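Local coordinates for protein glutathione S-transferase (Cupriavidus metallidurans, PDB 4MK3) that binds glutathione sulfinic acid and probably catalyses the conjugation of glutathione to electrophilic substrates, at residues M23-S28 with I46-I51; Y33-R38 with I219-P224; R113-L118 with T158-G163; R100-G105 with Y175-V180. All coordinates share one frame; numbering follows the deposited sequence.

Contact 1 lies in the N-terminal domain and contact 3 in the helical C-terminal domain; contact 2 joins the two. Contact 4 joins the loop before helix 106-134 to the start of helix 177-192. The centres of contacts 1 and 2 are about 12 Å apart, and L25 and A27 pack on helix 32-44. From that helix K36 NZ forms a 2.8 Å salt bridge to E116 OE2 in contact 3, and K36 packs on L177 of contact 4. Contacts 3 and 4, about 14 Å apart between centres, touch through W115 and A178. The S28 side chain is about 5 Å from the bound GSF, which lies against Y33 and also bonds to K152 and R148 of the second subunit.

Contact 1. Residues M23-S28 with I46-I51; sequences MKLYAS and IDYEMI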
# COMPACT_ATOMS: atom_id res chain seq x y z
N MET A 23 16.67 -16.77 4.36
CA MET A 23 16.00 -15.52 3.89
C MET A 23 16.71 -14.28 4.40
O MET A 23 17.22 -14.26 5.52
CB MET A 23 14.57 -15.45 4.41
CG MET A 23 13.64 -16.54 3.95
SD MET A 23 11.95 -16.20 4.49
CE MET A 23 12.21 -15.45 6.07
N LYS A 24 16.70 -13.24 3.58
CA LYS A 24 17.31 -11.96 3.93
C LYS A 24 16.27 -10.88 3.92
O LYS A 24 15.49 -10.77 2.98
CB LYS A 24 18.41 -11.59 2.92
CG LYS A 24 19.61 -12.51 2.94
CD LYS A 24 20.55 -12.18 1.79
CE LYS A 24 21.76 -13.09 1.78
NZ LYS A 24 21.37 -14.51 1.67
N LEU A 25 16.26 -10.07 4.97
CA LEU A 25 15.39 -8.91 5.01
C LEU A 25 16.21 -7.64 4.91
O LEU A 25 17.03 -7.34 5.78
CB LEU A 25 14.56 -8.85 6.30
CG LEU A 25 13.53 -7.72 6.33
CD1 LEU A 25 12.36 -8.00 5.44
CD2 LEU A 25 13.07 -7.46 7.79
N TYR A 26 16.00 -6.93 3.81
CA TYR A 26 16.56 -5.62 3.60
C TYR A 26 15.65 -4.62 4.26
O TYR A 26 14.46 -4.54 3.97
CB TYR A 26 16.74 -5.33 2.09
CG TYR A 26 17.87 -6.08 1.49
CD1 TYR A 26 17.70 -7.39 1.06
CD2 TYR A 26 19.13 -5.51 1.39
CE1 TYR A 26 18.74 -8.10 0.52
CE2 TYR A 26 20.18 -6.21 0.85
CZ TYR A 26 19.99 -7.50 0.43
OH TYR A 26 21.10 -8.14 -0.11
N ALA A 27 16.22 -3.87 5.19
CA ALA A 27 15.41 -3.06 6.08
C ALA A 27 16.28 -2.03 6.75
O ALA A 27 17.44 -1.93 6.45
CB ALA A 27 14.78 -3.96 7.12
N SER A 28 15.69 -1.25 7.64
CA SER A 28 16.48 -0.38 8.50
C SER A 28 15.87 -0.52 9.88
O SER A 28 14.75 -1.03 10.03
CB SER A 28 16.43 1.06 8.02
OG SER A 28 15.15 1.60 8.28
N ILE A 46 10.29 -17.03 13.00
CA ILE A 46 10.93 -17.30 11.72
C ILE A 46 12.31 -16.66 11.68
O ILE A 46 12.45 -15.46 11.87
CB ILE A 46 10.07 -16.76 10.57
CG1 ILE A 46 8.71 -17.46 10.58
CG2 ILE A 46 10.77 -16.99 9.22
CD1 ILE A 46 7.68 -16.76 9.74
N ASP A 47 13.32 -17.48 11.39
CA ASP A 47 14.70 -17.00 11.36
C ASP A 47 14.96 -16.32 10.02
O ASP A 47 14.43 -16.73 8.99
CB ASP A 47 15.69 -18.13 11.60
CG ASP A 47 15.79 -18.51 13.07
OD1 ASP A 47 15.97 -17.60 13.91
OD2 ASP A 47 15.67 -19.71 13.37
N TYR A 48 15.75 -15.25 10.06
CA TYR A 48 16.10 -14.50 8.86
C TYR A 48 17.34 -13.66 9.13
O TYR A 48 17.69 -13.42 10.30
CB TYR A 48 14.96 -13.60 8.41
CG TYR A 48 14.69 -12.44 9.37
CD1 TYR A 48 13.98 -12.64 10.54
CD2 TYR A 48 15.13 -11.16 9.09
CE1 TYR A 48 13.75 -11.60 11.40
CE2 TYR A 48 14.92 -10.12 9.95
CZ TYR A 48 14.23 -10.34 11.11
OH TYR A 48 13.99 -9.30 11.98
N GLU A 49 18.06 -13.31 8.07
CA GLU A 49 19.21 -12.42 8.17
C GLU A 49 18.74 -11.00 7.98
O GLU A 49 18.04 -10.70 7.02
CB GLU A 49 20.24 -12.77 7.09
CG GLU A 49 21.46 -11.88 7.10
CD GLU A 49 22.46 -12.24 6.02
OE1 GLU A 49 22.28 -13.30 5.37
OE2 GLU A 49 23.41 -11.46 5.81
N MET A 50 19.10 -10.13 8.91
CA MET A 50 18.76 -8.73 8.85
C MET A 50 19.87 -7.99 8.13
O MET A 50 21.04 -8.11 8.51
CB MET A 50 18.62 -8.17 10.28
CG MET A 50 18.41 -6.66 10.37
SD MET A 50 16.79 -6.15 9.77
CE MET A 50 16.80 -4.39 10.17
N ILE A 51 19.53 -7.24 7.09
CA ILE A 51 20.53 -6.46 6.35
C ILE A 51 20.11 -5.00 6.34
O ILE A 51 19.12 -4.64 5.69
CB ILE A 51 20.72 -6.96 4.90
CG1 ILE A 51 21.09 -8.44 4.89
CG2 ILE A 51 21.82 -6.15 4.21
CD1 ILE A 51 21.23 -9.05 3.51
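I51 CG1 is anti to its own carbonyl carbon (chi1 -57°), and the Y26 ring stands in the same relation (chi1 -74°), which lays the two side chains side by side, pointing the same way. I51 CD1 sits over the Y26 ring face, 4.1 Å from its centroid, in a CH-pi contact. The same methyl meets K24 CD at 3.6 Å. K24 runs alongside E49, but their salt bridge is long, with NZ 4.0 Å from OE1. L25 points to the other face of the sheet, where its CB touches Y48 CD2 at 3.7 Å. M50 bends at chi2 (70°) and puts CE on A27 CB at 3.7 Å. Four backbone hydrogen bonds join the strands: M23 O to E49 N, L25 N to E49 O, L25 O to I51 N, and A27 N to I51 O. The F65 ring also meets Y26. An alanine in place of Y26 removes the ring, which would probably leave I51 CD1 without its CH-pi partner and open a gap beside F65. Helix 32-44 covers the L25 face and links the two parallel strands. This is the beta-alpha-beta crossover that opens the thioredoxin-like N-terminal domain of glutathione transferases.

Contact 2. Residues Y33-R38 with I219-P224; sequences YARKVR and IDTEPP. With GSF (L-gamma-glutamyl-3-sulfino-L-alanylglycine), chain E.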
# COMPACT_ATOMS: atom_id res chain seq x y z
N TYR A 33 7.57 0.46 8.55
CA TYR A 33 7.07 -0.61 7.71
C TYR A 33 7.92 -1.86 7.90
O TYR A 33 7.40 -2.97 7.94
CB TYR A 33 7.06 -0.21 6.23
CG TYR A 33 6.37 1.11 5.89
CD1 TYR A 33 5.02 1.17 5.62
CD2 TYR A 33 7.12 2.25 5.75
CE1 TYR A 33 4.43 2.39 5.27
CE2 TYR A 33 6.57 3.44 5.42
CZ TYR A 33 5.23 3.52 5.17
OH TYR A 33 4.69 4.73 4.80
N ALA A 34 9.23 -1.67 7.97
CA ALA A 34 10.10 -2.80 8.22
C ALA A 34 9.91 -3.32 9.64
O ALA A 34 9.99 -4.53 9.87
CB ALA A 34 11.55 -2.42 7.99
N ARG A 35 9.59 -2.43 10.58
CA ARG A 35 9.37 -2.90 11.95
C ARG A 35 8.16 -3.81 12.02
O ARG A 35 8.17 -4.82 12.71
CB ARG A 35 9.20 -1.75 12.95
CG ARG A 35 9.18 -2.27 14.38
CD ARG A 35 8.80 -1.22 15.38
NE ARG A 35 9.04 -1.67 16.74
CZ ARG A 35 8.91 -0.91 17.80
NH1 ARG A 35 8.47 0.34 17.67
NH2 ARG A 35 9.21 -1.37 19.00
N LYS A 36 7.11 -3.46 11.28
CA LYS A 36 5.94 -4.33 11.19
C LYS A 36 6.32 -5.75 10.76
O LYS A 36 5.90 -6.74 11.36
CB LYS A 36 4.90 -3.72 10.25
CG LYS A 36 3.66 -4.59 10.02
CD LYS A 36 2.63 -3.94 9.09
CE LYS A 36 3.23 -3.71 7.72
NZ LYS A 36 2.23 -3.26 6.71
N VAL A 37 7.14 -5.85 9.72
CA VAL A 37 7.59 -7.14 9.24
C VAL A 37 8.46 -7.86 10.27
O VAL A 37 8.31 -9.05 10.49
CB VAL A 37 8.35 -6.99 7.91
CG1 VAL A 37 9.10 -8.28 7.56
CG2 VAL A 37 7.40 -6.54 6.81
N ARG A 38 9.37 -7.14 10.89
CA ARG A 38 10.22 -7.75 11.89
C ARG A 38 9.42 -8.25 13.09
O ARG A 38 9.72 -9.31 13.64
CB ARG A 38 11.30 -6.77 12.33
CG ARG A 38 12.20 -6.36 11.18
CD ARG A 38 13.17 -5.34 11.64
NE ARG A 38 14.05 -5.89 12.65
CZ ARG A 38 14.65 -5.16 13.57
NH1 ARG A 38 14.42 -3.86 13.61
NH2 ARG A 38 15.47 -5.73 14.45
N ILE A 219 9.86 -5.05 22.10
CA ILE A 219 11.07 -4.77 22.89
C ILE A 219 12.34 -4.92 22.04
O ILE A 219 13.26 -4.13 22.15
CB ILE A 219 11.13 -5.74 24.09
CG1 ILE A 219 10.05 -5.39 25.12
CG2 ILE A 219 12.50 -5.74 24.73
CD1 ILE A 219 9.84 -6.47 26.15
N ASP A 220 12.37 -5.96 21.21
CA ASP A 220 13.56 -6.26 20.44
C ASP A 220 13.73 -5.41 19.18
O ASP A 220 14.75 -5.49 18.54
CB ASP A 220 13.57 -7.75 20.04
CG ASP A 220 13.86 -8.68 21.20
OD1 ASP A 220 14.51 -8.25 22.16
OD2 ASP A 220 13.45 -9.86 21.12
N THR A 221 12.71 -4.64 18.81
CA THR A 221 12.71 -3.88 17.55
C THR A 221 12.53 -2.38 17.73
O THR A 221 12.14 -1.68 16.79
CB THR A 221 11.61 -4.38 16.59
OG1 THR A 221 10.33 -4.23 17.20
CG2 THR A 221 11.84 -5.84 16.20
N GLU A 222 12.80 -1.84 18.92
CA GLU A 222 12.65 -0.40 19.12
C GLU A 222 13.61 0.39 18.23
O GLU A 222 14.77 -0.03 18.02
CB GLU A 222 12.90 -0.06 20.59
CG GLU A 222 11.83 -0.63 21.49
CD GLU A 222 12.10 -0.48 22.96
OE1 GLU A 222 11.28 -1.01 23.75
OE2 GLU A 222 13.10 0.15 23.35
N PRO A 223 13.15 1.54 17.68
CA PRO A 223 14.04 2.31 16.81
C PRO A 223 15.12 3.00 17.62
O PRO A 223 14.83 3.51 18.70
CB PRO A 223 13.11 3.33 16.17
CG PRO A 223 12.00 3.50 17.15
CD PRO A 223 11.82 2.16 17.79
N PRO A 224 16.36 3.02 17.12
CA PRO A 224 17.47 3.64 17.85
C PRO A 224 17.39 5.17 17.78
O PRO A 224 17.04 5.70 16.73
CB PRO A 224 18.71 3.14 17.10
CG PRO A 224 18.21 2.78 15.74
CD PRO A 224 16.81 2.31 15.91
CB1 GSF E . 6.31 1.57 1.87
CG1 GSF E . 7.75 1.39 2.35
CD1 GSF E . 8.52 2.68 2.36
OE1 GSF E . 8.11 3.72 1.88
C1 GSF E . 5.59 -0.74 2.41
O11 GSF E . 6.58 -1.46 2.71
O12 GSF E . 4.52 -0.89 3.05
N1 GSF E . 4.41 0.55 0.72
CA1 GSF E . 5.72 0.28 1.32
N2 GSF E . 9.76 2.65 2.99
CA2 GSF E . 10.60 3.80 3.01
CB2 GSF E . 11.54 3.72 4.17
SG2 GSF E . 10.82 4.09 5.72
O1S GSF E . 11.92 4.51 6.60
O2S GSF E . 10.11 2.88 6.23
C2 GSF E . 11.53 3.80 1.82
O2 GSF E . 12.16 2.79 1.52
N3 GSF E . 11.66 4.98 1.10
CA3 GSF E . 12.58 5.05 0.01
C3 GSF E . 11.98 5.77 -1.21
O31 GSF E . 12.76 6.09 -2.16
O32 GSF E . 10.76 6.04 -1.27
O HOH W 1 17.03 -5.35 16.66
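T221 OG1 is gripped by R35 NE across the contact and by the backbone O of S217. The bond from R35 NE to T221 OG1 is 2.9 Å and fairly straight (164° at the hydrogen). OG1 lies close to the guanidinium plane, 7° out of it. R35 gets there fully stretched, with CG anti to the backbone N (chi1 -172°) and no bend as far as NE. T221 O, E222 CA and P223 CD all lie over one face of the guanidinium, with P223 CD 3.8 Å from R35 NH1. R35 NH2 also bonds to F218 O, so the buried guanidinium is held by one hydroxyl and one backbone carbonyl. R38 is modelled in two conformers, so its contacts are less certain. In one, T221 CG2 lies over the guanidinium, 3.9 Å from R38 CZ, and a water bridges R38 NH2 to D220 O. Earlier on the helix, the Y33 ring presents a face to the ligand carbons CB1 and CG1. Its edge meets the sulfinate, with Y33 CD2 3.1 Å from GSF O2S. Helix 32-44 thus joins the glutathione site of the thioredoxin-like domain to the C-terminal tail, at the domain interface of the glutathione transferase fold.

Contact 3. Residues R113-L118 with T158-G163; sequences RCWEAL and TAMSTG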
# COMPACT_ATOMS: atom_id res chain seq x y z
N ARG A 113 -7.02 -6.57 7.58
CA ARG A 113 -6.29 -5.91 6.51
C ARG A 113 -6.67 -4.43 6.38
O ARG A 113 -5.82 -3.61 6.00
CB ARG A 113 -6.51 -6.64 5.19
CG ARG A 113 -6.01 -8.08 5.11
CD ARG A 113 -4.78 -8.43 5.92
NE ARG A 113 -3.52 -7.88 5.44
CZ ARG A 113 -2.74 -8.42 4.50
NH1 ARG A 113 -3.13 -9.50 3.86
NH2 ARG A 113 -1.57 -7.85 4.22
N CYS A 114 -7.90 -4.07 6.71
CA CYS A 114 -8.27 -2.66 6.69
C CYS A 114 -7.57 -1.90 7.83
O CYS A 114 -7.08 -0.79 7.63
CB CYS A 114 -9.78 -2.53 6.73
SG CYS A 114 -10.33 -0.82 6.63
N TRP A 115 -7.48 -2.50 9.01
CA TRP A 115 -6.69 -1.93 10.08
C TRP A 115 -5.25 -1.71 9.63
O TRP A 115 -4.65 -0.67 9.92
CB TRP A 115 -6.68 -2.84 11.30
CG TRP A 115 -7.81 -2.62 12.27
CD1 TRP A 115 -8.90 -3.42 12.47
CD2 TRP A 115 -7.91 -1.54 13.19
NE1 TRP A 115 -9.70 -2.87 13.46
CE2 TRP A 115 -9.10 -1.73 13.92
CE3 TRP A 115 -7.11 -0.43 13.48
CZ2 TRP A 115 -9.51 -0.85 14.92
CZ3 TRP A 115 -7.51 0.43 14.50
CH2 TRP A 115 -8.70 0.22 15.19
N GLU A 116 -4.67 -2.69 8.95
CA GLU A 116 -3.30 -2.55 8.47
C GLU A 116 -3.19 -1.39 7.48
O GLU A 116 -2.25 -0.61 7.53
CB GLU A 116 -2.80 -3.84 7.85
CG GLU A 116 -1.36 -3.73 7.30
CD GLU A 116 -0.90 -4.96 6.53
OE1 GLU A 116 -1.74 -5.66 5.93
OE2 GLU A 116 0.32 -5.25 6.53
N ALA A 117 -4.16 -1.27 6.59
CA ALA A 117 -4.16 -0.17 5.62
C ALA A 117 -4.28 1.18 6.32
O ALA A 117 -3.68 2.18 5.88
CB ALA A 117 -5.26 -0.36 4.61
N LEU A 118 -5.07 1.25 7.38
CA LEU A 118 -5.21 2.48 8.14
C LEU A 118 -3.89 2.87 8.77
O LEU A 118 -3.46 4.03 8.69
CB LEU A 118 -6.29 2.31 9.21
CG LEU A 118 -6.54 3.48 10.16
CD1 LEU A 118 -6.86 4.76 9.40
CD2 LEU A 118 -7.65 3.10 11.13
N THR A 158 -7.86 9.45 15.11
CA THR A 158 -9.23 9.45 15.61
C THR A 158 -9.93 8.16 15.19
O THR A 158 -10.65 7.55 15.98
CB THR A 158 -9.98 10.62 15.06
OG1 THR A 158 -9.39 11.82 15.58
CG2 THR A 158 -11.44 10.60 15.48
N ALA A 159 -9.73 7.74 13.95
CA ALA A 159 -10.36 6.50 13.48
C ALA A 159 -9.83 5.29 14.23
O ALA A 159 -10.58 4.36 14.54
CB ALA A 159 -10.15 6.32 11.97
N MET A 160 -8.53 5.27 14.53
CA MET A 160 -7.98 4.15 15.28
C MET A 160 -8.63 4.11 16.66
O MET A 160 -8.96 3.03 17.16
CB MET A 160 -6.47 4.28 15.45
CG MET A 160 -5.68 4.06 14.17
SD MET A 160 -3.94 4.44 14.47
CE MET A 160 -3.20 3.92 12.93
N SER A 161 -8.77 5.26 17.30
CA SER A 161 -9.35 5.29 18.63
C SER A 161 -10.84 4.87 18.56
O SER A 161 -11.31 4.09 19.39
CB SER A 161 -9.20 6.68 19.25
OG SER A 161 -9.83 6.79 20.52
N THR A 162 -11.56 5.36 17.56
CA THR A 162 -12.98 5.01 17.39
C THR A 162 -13.13 3.50 17.12
O THR A 162 -14.00 2.83 17.70
CB THR A 162 -13.59 5.83 16.26
OG1 THR A 162 -13.60 7.21 16.68
CG2 THR A 162 -15.05 5.40 15.98
N GLY A 163 -12.24 2.96 16.29
CA GLY A 163 -12.29 1.55 15.91
C GLY A 163 -11.93 0.61 17.04
O GLY A 163 -12.55 -0.45 17.18
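W115 points the edge of its indole at helix 158-163. Two backbone groups of that helix meet this edge close to the ring plane. M160 O is 3.4 Å from W115 CH2, and G163 C is 3.5 Å from W115 CZ2. G163 lets the ring come this near, since a CB there would collide with CZ2. L118 crosses M160 at a slant. With CG anti to the backbone N (chi1 177°), L118 sends CD2 to M160 CG at 3.7 Å and to A159 CB at 4.2 Å. M160 CG also touches W115 CZ3 at 4.1 Å, so it fits against both L118 and the indole. A valine at W115 would leave M160 O and G163 without the ring edge beside them and would probably open a gap between the helices. On the same helix as W115, R113 grips E116 side-on. R113 NE and NH2 both bond to E116 OE1, at 2.9 Å and 2.8 Å, and lie nearly coplanar with it. The other oxygen, OE2, pairs with K36. P67 of the second subunit packs on L118 and A159, so this side of the contact is part of the dimer interface. The short helix segments run roughly antiparallel, at 152°, with axes 11.2 Å apart. Such packing of long helices builds the all-helical C-terminal domain of glutathione transferases.

Contact 4. Residues R100-G105 with Y175-V180; sequences RLIPQG and YTLADV
L101 packs on the start of helix 177-192 with its CB and on Y175, just before the helix, with CD2. Its CB faces L177, with the two CB atoms 4.4 Å apart. CG is anti to the carbonyl carbon (chi1 -66°), and the chain then runs beside Y175, pointing the same way. At the tip, L101 CD2 rests 3.8 Å from Y175 CD2, and Y175 CE2 is as near. The side chain also packs on V40 of helix 32-44. Next to it, I102 lies side by side with L177, and I102 CD1 touches L177 CD2 at 3.8 Å.

Polar bonds fix the backbones. L177 N donates to L101 O at 2.8 Å, and the bond is nearly straight (167°). A water donates to R100 O at 2.6 Å and to Y175 O at 2.8 Å, and so ties the two loops together. D93 accepts from the backbone N of L101 and of I102, which helps to place the L101 carbonyl.

T176 is the N-cap of the helix. Its OG1 accepts from A178 N at 3.1 Å, and D179 OD2 accepts in return from T176 N at 2.8 Å. This is a capping box, a feature known at the start of the matching helix in other glutathione transferases. D179 OD1 also takes a bond from C170 N.

The first N-H groups of the helix are therefore answered, L177 N by the loop and A178 N by the cap. The partly negative L101 carbonyl oxygen and the D179 carboxylate sit at the helix N-terminus, where they would probably be stabilised by its partial positive charge.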
# COMPACT_ATOMS: atom_id res chain seq x y z
N ARG A 100 -0.55 -17.36 14.69
CA ARG A 100 -1.31 -16.89 13.53
C ARG A 100 -1.79 -15.45 13.72
O ARG A 100 -2.49 -15.16 14.68
CB ARG A 100 -2.53 -17.79 13.35
CG ARG A 100 -2.53 -18.55 12.07
CD ARG A 100 -2.52 -17.61 10.89
NE ARG A 100 -2.78 -18.33 9.65
CZ ARG A 100 -3.99 -18.52 9.13
NH1 ARG A 100 -4.12 -19.20 8.00
NH2 ARG A 100 -5.06 -18.04 9.74
N LEU A 101 -1.43 -14.57 12.78
CA LEU A 101 -1.71 -13.13 12.89
C LEU A 101 -2.74 -12.60 11.92
O LEU A 101 -3.23 -11.48 12.07
CB LEU A 101 -0.43 -12.33 12.71
CG LEU A 101 0.60 -12.54 13.81
CD1 LEU A 101 1.91 -11.81 13.45
CD2 LEU A 101 0.10 -12.09 15.16
N ILE A 102 -3.09 -13.38 10.91
CA ILE A 102 -4.13 -13.00 9.97
C ILE A 102 -5.19 -14.09 10.02
O ILE A 102 -4.90 -15.27 9.73
CB ILE A 102 -3.61 -12.80 8.54
CG1 ILE A 102 -2.45 -11.81 8.52
CG2 ILE A 102 -4.74 -12.30 7.64
CD1 ILE A 102 -1.79 -11.66 7.16
N PRO A 103 -6.43 -13.74 10.39
CA PRO A 103 -7.50 -14.74 10.52
C PRO A 103 -7.85 -15.46 9.23
O PRO A 103 -7.62 -14.92 8.15
CB PRO A 103 -8.70 -13.91 10.99
CG PRO A 103 -8.10 -12.75 11.64
CD PRO A 103 -6.88 -12.42 10.87
N GLN A 104 -8.45 -16.65 9.36
CA GLN A 104 -8.93 -17.45 8.24
C GLN A 104 -10.17 -16.87 7.55
O GLN A 104 -10.27 -16.92 6.32
CB GLN A 104 -9.30 -18.86 8.72
CG GLN A 104 -8.16 -19.66 9.30
CD GLN A 104 -7.13 -20.11 8.27
OE1 GLN A 104 -6.03 -20.52 8.63
NE2 GLN A 104 -7.49 -20.06 6.98
N GLY A 105 -11.13 -16.37 8.31
CA GLY A 105 -12.39 -15.94 7.71
C GLY A 105 -12.22 -14.72 6.82
O GLY A 105 -11.46 -13.84 7.16
N TYR A 175 -4.88 -10.84 19.49
CA TYR A 175 -3.81 -10.09 18.84
C TYR A 175 -3.64 -10.55 17.40
O TYR A 175 -3.56 -11.76 17.14
CB TYR A 175 -2.54 -10.37 19.62
CG TYR A 175 -1.23 -9.72 19.18
CD1 TYR A 175 -0.94 -8.40 19.46
CD2 TYR A 175 -0.26 -10.48 18.56
CE1 TYR A 175 0.27 -7.85 19.11
CE2 TYR A 175 0.95 -9.93 18.20
CZ TYR A 175 1.21 -8.63 18.50
OH TYR A 175 2.43 -8.08 18.20
N THR A 176 -3.62 -9.59 16.49
CA THR A 176 -3.49 -9.85 15.06
C THR A 176 -2.54 -8.84 14.43
O THR A 176 -2.01 -7.93 15.07
CB THR A 176 -4.85 -9.70 14.33
OG1 THR A 176 -5.26 -8.33 14.36
CG2 THR A 176 -5.94 -10.59 14.94
N LEU A 177 -2.35 -9.01 13.13
CA LEU A 177 -1.57 -8.05 12.36
C LEU A 177 -2.11 -6.63 12.49
O LEU A 177 -1.35 -5.67 12.35
CB LEU A 177 -1.55 -8.50 10.90
CG LEU A 177 -0.80 -7.61 9.90
CD1 LEU A 177 0.68 -7.49 10.25
CD2 LEU A 177 -0.95 -8.17 8.48
N ALA A 178 -3.41 -6.47 12.75
CA ALA A 178 -3.94 -5.14 12.98
C ALA A 178 -3.22 -4.44 14.12
O ALA A 178 -2.82 -3.26 14.01
CB ALA A 178 -5.45 -5.22 13.27
N ASP A 179 -3.06 -5.16 15.22
CA ASP A 179 -2.37 -4.61 16.39
C ASP A 179 -0.92 -4.33 16.11
O ASP A 179 -0.39 -3.28 16.52
CB ASP A 179 -2.54 -5.60 17.54
CG ASP A 179 -3.98 -5.91 17.79
OD1 ASP A 179 -4.71 -5.01 18.29
OD2 ASP A 179 -4.40 -7.03 17.44
N VAL A 180 -0.25 -5.25 15.43
CA VAL A 180 1.15 -5.02 15.05
C VAL A 180 1.29 -3.70 14.28
O VAL A 180 2.14 -2.87 14.60
CB VAL A 180 1.68 -6.18 14.19
CG1 VAL A 180 3.10 -5.91 13.72
CG2 VAL A 180 1.64 -7.49 14.94
O HOH W 2 -4.50 -13.73 15.33